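Local atomic coordinates of Esterase/lipase (PDB entry 4N5H), a protein that probably hydrolyses ester bonds, and may transfer acyl groups, as an alpha/beta-hydrolase-fold esterase of Lactobacillus rhamnosus. Residues L112-R124 and E166-T178. The protein carries 1 engineered substitution. Sequence-based numbering, arbitrary orientation. Where two conformers were deposited one is given.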
loop_
_atom_site.group_PDB
_atom_site.type_symbol
_atom_site.label_atom_id
_atom_site.label_comp_id
_atom_site.label_asym_id
_atom_site.label_seq_id
_atom_site.Cartn_x
_atom_site.Cartn_y
_atom_site.Cartn_z
ATOM N N LEU A 112 16.855 32.519 -5.269
ATOM C CA LEU A 112 18.030 31.618 -5.303
ATOM C C LEU A 112 18.800 31.692 -4.020
ATOM O O LEU A 112 19.289 30.716 -3.525
ATOM C CB LEU A 112 18.882 31.984 -6.506
ATOM C CG LEU A 112 20.267 31.246 -6.597
ATOM C CD1 LEU A 112 20.056 29.699 -6.617
ATOM C CD2 LEU A 112 21.026 31.719 -7.828
ATOM N N ARG A 113 18.945 32.890 -3.425
ATOM C CA ARG A 113 19.682 32.991 -2.174
ATOM C C ARG A 113 19.083 32.139 -1.073
ATOM O O ARG A 113 19.825 31.491 -0.297
ATOM C CB ARG A 113 19.875 34.478 -1.734
ATOM C CG ARG A 113 20.504 34.642 -0.399
ATOM C CD ARG A 113 20.656 36.094 -0.003
ATOM N NE ARG A 113 21.631 36.824 -0.786
ATOM C CZ ARG A 113 21.326 37.720 -1.727
ATOM N NH1 ARG A 113 20.026 37.923 -2.073
ATOM N NH2 ARG A 113 22.310 38.377 -2.377
ATOM N N GLY A 114 17.743 32.150 -0.936
ATOM C CA GLY A 114 17.033 31.356 0.122
ATOM C C GLY A 114 17.346 29.862 -0.151
ATOM O O GLY A 114 17.595 29.140 0.820
ATOM N N GLN A 115 17.361 29.459 -1.389
ATOM C CA GLN A 115 17.642 28.019 -1.765
ATOM C C GLN A 115 19.053 27.622 -1.372
ATOM O O GLN A 115 19.292 26.564 -0.757
ATOM C CB GLN A 115 17.375 27.686 -3.250
ATOM C CG GLN A 115 15.910 27.930 -3.543
ATOM C CD GLN A 115 15.507 27.469 -4.891
ATOM O OE1 GLN A 115 16.250 27.560 -5.871
ATOM N NE2 GLN A 115 14.334 26.905 -4.953
ATOM N N ILE A 116 20.014 28.481 -1.690
ATOM C CA ILE A 116 21.403 28.265 -1.332
ATOM C C ILE A 116 21.623 28.265 0.162
ATOM O O ILE A 116 22.307 27.397 0.698
ATOM C CB ILE A 116 22.321 29.306 -2.045
ATOM C CG1 ILE A 116 22.281 29.071 -3.600
ATOM C CG2 ILE A 116 23.694 29.278 -1.390
ATOM C CD1 ILE A 116 23.059 27.831 -4.075
ATOM N N GLN A 117 20.924 29.140 0.871
ATOM C CA GLN A 117 21.022 29.180 2.340
ATOM C C GLN A 117 20.469 27.893 2.947
ATOM O O GLN A 117 21.088 27.337 3.880
ATOM C CB GLN A 117 20.322 30.400 2.895
ATOM C CG GLN A 117 21.127 31.640 2.635
ATOM C CD GLN A 117 20.442 32.949 3.173
ATOM O OE1 GLN A 117 19.299 32.946 3.610
ATOM N NE2 GLN A 117 21.175 34.046 3.152
ATOM N N ASP A 118 19.346 27.421 2.394
ATOM C CA ASP A 118 18.776 26.135 2.886
ATOM C C ASP A 118 19.742 24.998 2.675
ATOM O O ASP A 118 20.017 24.201 3.583
ATOM C CB ASP A 118 17.461 25.811 2.189
ATOM C CG ASP A 118 16.311 26.725 2.629
ATOM O OD1 ASP A 118 16.462 27.483 3.641
ATOM O OD2 ASP A 118 15.246 26.692 1.969
ATOM N N ILE A 119 20.314 24.939 1.484
ATOM C CA ILE A 119 21.322 23.852 1.228
ATOM C C ILE A 119 22.514 23.922 2.145
ATOM O O ILE A 119 22.909 22.912 2.752
ATOM C CB ILE A 119 21.699 23.777 -0.281
ATOM C CG1 ILE A 119 20.530 23.475 -1.175
ATOM C CG2 ILE A 119 22.794 22.820 -0.514
ATOM C CD1 ILE A 119 20.681 23.760 -2.664
ATOM N N PHE A 120 23.088 25.131 2.344
ATOM C CA PHE A 120 24.220 25.252 3.253
ATOM C C PHE A 120 23.826 24.918 4.705
ATOM O O PHE A 120 24.613 24.338 5.440
ATOM C CB PHE A 120 24.840 26.652 3.175
ATOM C CG PHE A 120 25.963 26.726 2.213
ATOM C CD1 PHE A 120 25.664 26.973 0.852
ATOM C CD2 PHE A 120 27.263 26.489 2.612
ATOM C CE1 PHE A 120 26.675 26.995 -0.068
ATOM C CE2 PHE A 120 28.306 26.511 1.700
ATOM C CZ PHE A 120 27.998 26.689 0.367
ATOM N N ALA A 121 22.582 25.216 5.102
ATOM C CA ALA A 121 22.153 24.823 6.444
ATOM C C ALA A 121 22.056 23.321 6.634
ATOM O O ALA A 121 22.464 22.780 7.690
ATOM C CB ALA A 121 20.765 25.410 6.757
ATOM N N SER A 122 21.622 22.603 5.567
ATOM C CA SER A 122 21.618 21.125 5.609
ATOM C C SER A 122 23.029 20.598 5.658
ATOM O O SER A 122 23.298 19.639 6.403
ATOM C CB SER A 122 20.863 20.503 4.435
ATOM O OG SER A 122 21.533 20.567 3.199
ATOM N N LEU A 123 23.970 21.233 4.974
ATOM C CA LEU A 123 25.388 20.765 5.033
ATOM C C LEU A 123 25.965 21.024 6.432
ATOM O O LEU A 123 26.657 20.205 6.987
ATOM C CB LEU A 123 26.269 21.528 4.020
ATOM C CG LEU A 123 25.860 21.466 2.544
ATOM C CD1 LEU A 123 26.788 22.324 1.690
ATOM C CD2 LEU A 123 25.901 20.120 2.041
ATOM N N ARG A 124 25.699 22.219 7.001
ATOM C CA ARG A 124 26.102 22.543 8.327
ATOM C C ARG A 124 25.530 21.589 9.363
ATOM O O ARG A 124 26.235 21.124 10.234
ATOM C CB ARG A 124 25.755 23.986 8.707
ATOM C CG ARG A 124 26.543 24.472 9.916
ATOM C CD ARG A 124 26.483 26.042 10.091
ATOM N NE ARG A 124 26.480 26.711 8.777
ATOM C CZ ARG A 124 27.554 26.935 8.025
ATOM N NH1 ARG A 124 28.773 26.702 8.518
ATOM N NH2 ARG A 124 27.399 27.437 6.797
ATOM N N GLU A 166 29.868 35.681 1.351
ATOM C CA GLU A 166 29.255 36.941 1.848
ATOM C C GLU A 166 28.065 37.287 1.012
ATOM O O GLU A 166 27.017 37.688 1.560
ATOM C CB GLU A 166 30.277 38.052 1.747
ATOM C CG GLU A 166 31.427 37.764 2.698
ATOM C CD GLU A 166 31.334 38.442 4.022
ATOM O OE1 GLU A 166 30.377 39.204 4.213
ATOM O OE2 GLU A 166 32.255 38.238 4.859
ATOM N N LEU A 167 28.171 37.179 -0.308
ATOM C CA LEU A 167 27.033 37.592 -1.172
ATOM C C LEU A 167 25.779 36.705 -0.956
ATOM O O LEU A 167 24.640 37.215 -0.936
ATOM C CB LEU A 167 27.413 37.627 -2.658
ATOM C CG LEU A 167 28.318 38.728 -3.223
ATOM C CD1 LEU A 167 28.283 38.580 -4.750
ATOM C CD2 LEU A 167 27.927 40.152 -2.818
ATOM N N PHE A 168 25.986 35.398 -0.774
ATOM C CA PHE A 168 24.896 34.514 -0.557
ATOM C C PHE A 168 24.463 34.391 0.889
ATOM O O PHE A 168 23.499 33.690 1.139
ATOM C CB PHE A 168 25.216 33.127 -1.165
ATOM C CG PHE A 168 25.099 33.112 -2.660
ATOM C CD1 PHE A 168 26.180 33.380 -3.449
ATOM C CD2 PHE A 168 23.868 32.815 -3.292
ATOM C CE1 PHE A 168 26.069 33.378 -4.836
ATOM C CE2 PHE A 168 23.781 32.746 -4.713
ATOM C CZ PHE A 168 24.878 33.051 -5.451
ATOM N N GLY A 169 25.162 35.048 1.802
ATOM C CA GLY A 169 24.794 35.032 3.222
ATOM C C GLY A 169 24.953 33.652 3.846
ATOM O O GLY A 169 24.135 33.316 4.698
ATOM N N VAL A 170 26.045 32.958 3.538
ATOM C CA VAL A 170 26.337 31.609 4.146
ATOM C C VAL A 170 27.749 31.609 4.661
ATOM O O VAL A 170 28.485 32.470 4.347
ATOM C CB VAL A 170 26.125 30.450 3.124
ATOM C CG1 VAL A 170 24.717 30.445 2.623
ATOM C CG2 VAL A 170 27.040 30.536 1.915
ATOM N N SER A 171 28.009 30.721 5.586
ATOM C CA SER A 171 29.372 30.433 6.052
ATOM C C SER A 171 29.837 29.157 5.415
ATOM O O SER A 171 29.055 28.269 5.148
ATOM C CB SER A 171 29.305 30.204 7.564
ATOM O OG SER A 171 28.923 31.390 8.188
ATOM N N ARG A 172 31.127 29.034 5.249
ATOM C CA ARG A 172 31.696 27.769 4.765
ATOM C C ARG A 172 31.338 26.679 5.781
ATOM O O ARG A 172 31.191 26.914 6.979
ATOM C CB ARG A 172 33.191 27.855 4.599
ATOM C CG ARG A 172 34.033 28.021 5.840
ATOM C CD ARG A 172 35.579 27.929 5.554
ATOM N NE ARG A 172 35.966 26.497 5.610
ATOM C CZ ARG A 172 36.337 25.713 4.591
ATOM N NH1 ARG A 172 36.444 26.181 3.316
ATOM N NH2 ARG A 172 36.595 24.431 4.852
ATOM N N VAL A 173 31.274 25.454 5.287
ATOM C CA VAL A 173 31.115 24.317 6.161
ATOM C C VAL A 173 32.487 23.647 6.369
ATOM O O VAL A 173 33.417 23.831 5.581
ATOM C CB VAL A 173 30.059 23.309 5.692
ATOM C CG1 VAL A 173 28.702 24.016 5.703
ATOM C CG2 VAL A 173 30.389 22.708 4.320
ATOM N N ASN A 174 32.592 22.874 7.432
ATOM C CA ASN A 174 33.886 22.313 7.865
ATOM C C ASN A 174 34.167 20.940 7.213
ATOM O O ASN A 174 34.601 19.963 7.904
ATOM C CB ASN A 174 33.865 22.215 9.410
ATOM C CG ASN A 174 35.220 21.891 10.036
ATOM O OD1 ASN A 174 35.280 21.293 11.151
ATOM N ND2 ASN A 174 36.290 22.320 9.409
ATOM N N PHE A 175 33.889 20.794 5.936
ATOM C CA PHE A 175 34.329 19.661 5.156
ATOM C C PHE A 175 34.394 20.135 3.739
ATOM O O PHE A 175 33.952 21.228 3.467
ATOM C CB PHE A 175 33.447 18.433 5.378
ATOM C CG PHE A 175 31.972 18.597 5.016
ATOM C CD1 PHE A 175 31.515 18.431 3.689
ATOM C CD2 PHE A 175 31.044 18.948 5.975
ATOM C CE1 PHE A 175 30.173 18.559 3.363
ATOM C CE2 PHE A 175 29.660 19.033 5.668
ATOM C CZ PHE A 175 29.226 18.822 4.354
ATOM N N ASN A 176 35.020 19.338 2.870
ATOM C CA ASN A 176 35.227 19.742 1.473
ATOM C C ASN A 176 34.493 18.703 0.621
ATOM O O ASN A 176 34.200 17.615 1.104
ATOM C CB ASN A 176 36.716 19.630 1.100
ATOM C CG ASN A 176 37.673 20.448 2.021
ATOM O OD1 ASN A 176 37.556 21.665 2.147
ATOM N ND2 ASN A 176 38.659 19.736 2.652
ATOM N N PHE A 177 34.337 18.972 -0.648
ATOM C CA PHE A 177 33.784 18.023 -1.624
ATOM C C PHE A 177 34.909 17.328 -2.366
ATOM O O PHE A 177 35.820 18.020 -2.937
ATOM C CB PHE A 177 32.877 18.737 -2.612
ATOM C CG PHE A 177 31.849 19.599 -1.955
ATOM C CD1 PHE A 177 31.750 20.934 -2.239
ATOM C CD2 PHE A 177 31.001 19.033 -1.021
ATOM C CE1 PHE A 177 30.794 21.736 -1.583
ATOM C CE2 PHE A 177 30.032 19.814 -0.412
ATOM C CZ PHE A 177 29.948 21.164 -0.655
ATOM N N THR A 178 34.921 16.011 -2.317
ATOM C CA THR A 178 35.866 15.187 -3.030
ATOM C C THR A 178 35.619 15.180 -4.555
ATOM O O THR A 178 36.555 15.211 -5.369
ATOM C CB THR A 178 35.814 13.748 -2.460
ATOM O OG1 THR A 178 36.005 13.822 -1.062
ATOM C CG2 THR A 178 36.876 12.850 -3.073
HETATM O O HOH W 1 25.610 28.950 6.225
#
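Arg113, Gln117 and Arg124 on helix 112-129 reach across to backbone carbonyls of 166-178, tying this helix of the alpha/beta-hydrolase fold to the irregular connection that runs from helix 162-168 toward strand 179-183. Arg113 approaches side-on: NE and NH2 each lie 3.0 Å from Leu167 O, which sits in the guanidinium plane, while NH1 forms a salt bridge with Asp214. Replacing it with a leucine would probably leave Leu167 O without both of these donors and Asp214 without its charged mate. The next carbonyl, Phe168 O, accepts from Gln117 NE2 at 3.1 Å, the donor tilted from the carbonyl plane. Both carbonyls lie where the chain leaves helix 162-168, and Gly169, with positive phi, makes the Schellman motif there; the side chains probably stand in for amide donors that a further helical turn would have offered. Beyond it, Val170 turns toward the helix and sets CG2 over the centre of the Phe120 ring in a CH-pi contact, 3.9 Å from the centroid. Leu123 CD1, from the same helix as the ring, lies over the opposite face toward the rim, and Leu123 CB packs on Val173 CG1. Bent at chi3 (-36°), Arg124 divides its two terminal nitrogens between successive carbonyls: NH2 meets Ser171 O, and NH1 gives Arg172 O a nearly straight hydrogen bond (N-H...O 171°, 2.9 Å), coming from above the carbonyl plane. Val173 CG1 lies over one guanidinium face, toward the rim, with Ser171 CB over the other, and a water accepts from Ser171 N at 3.0 Å.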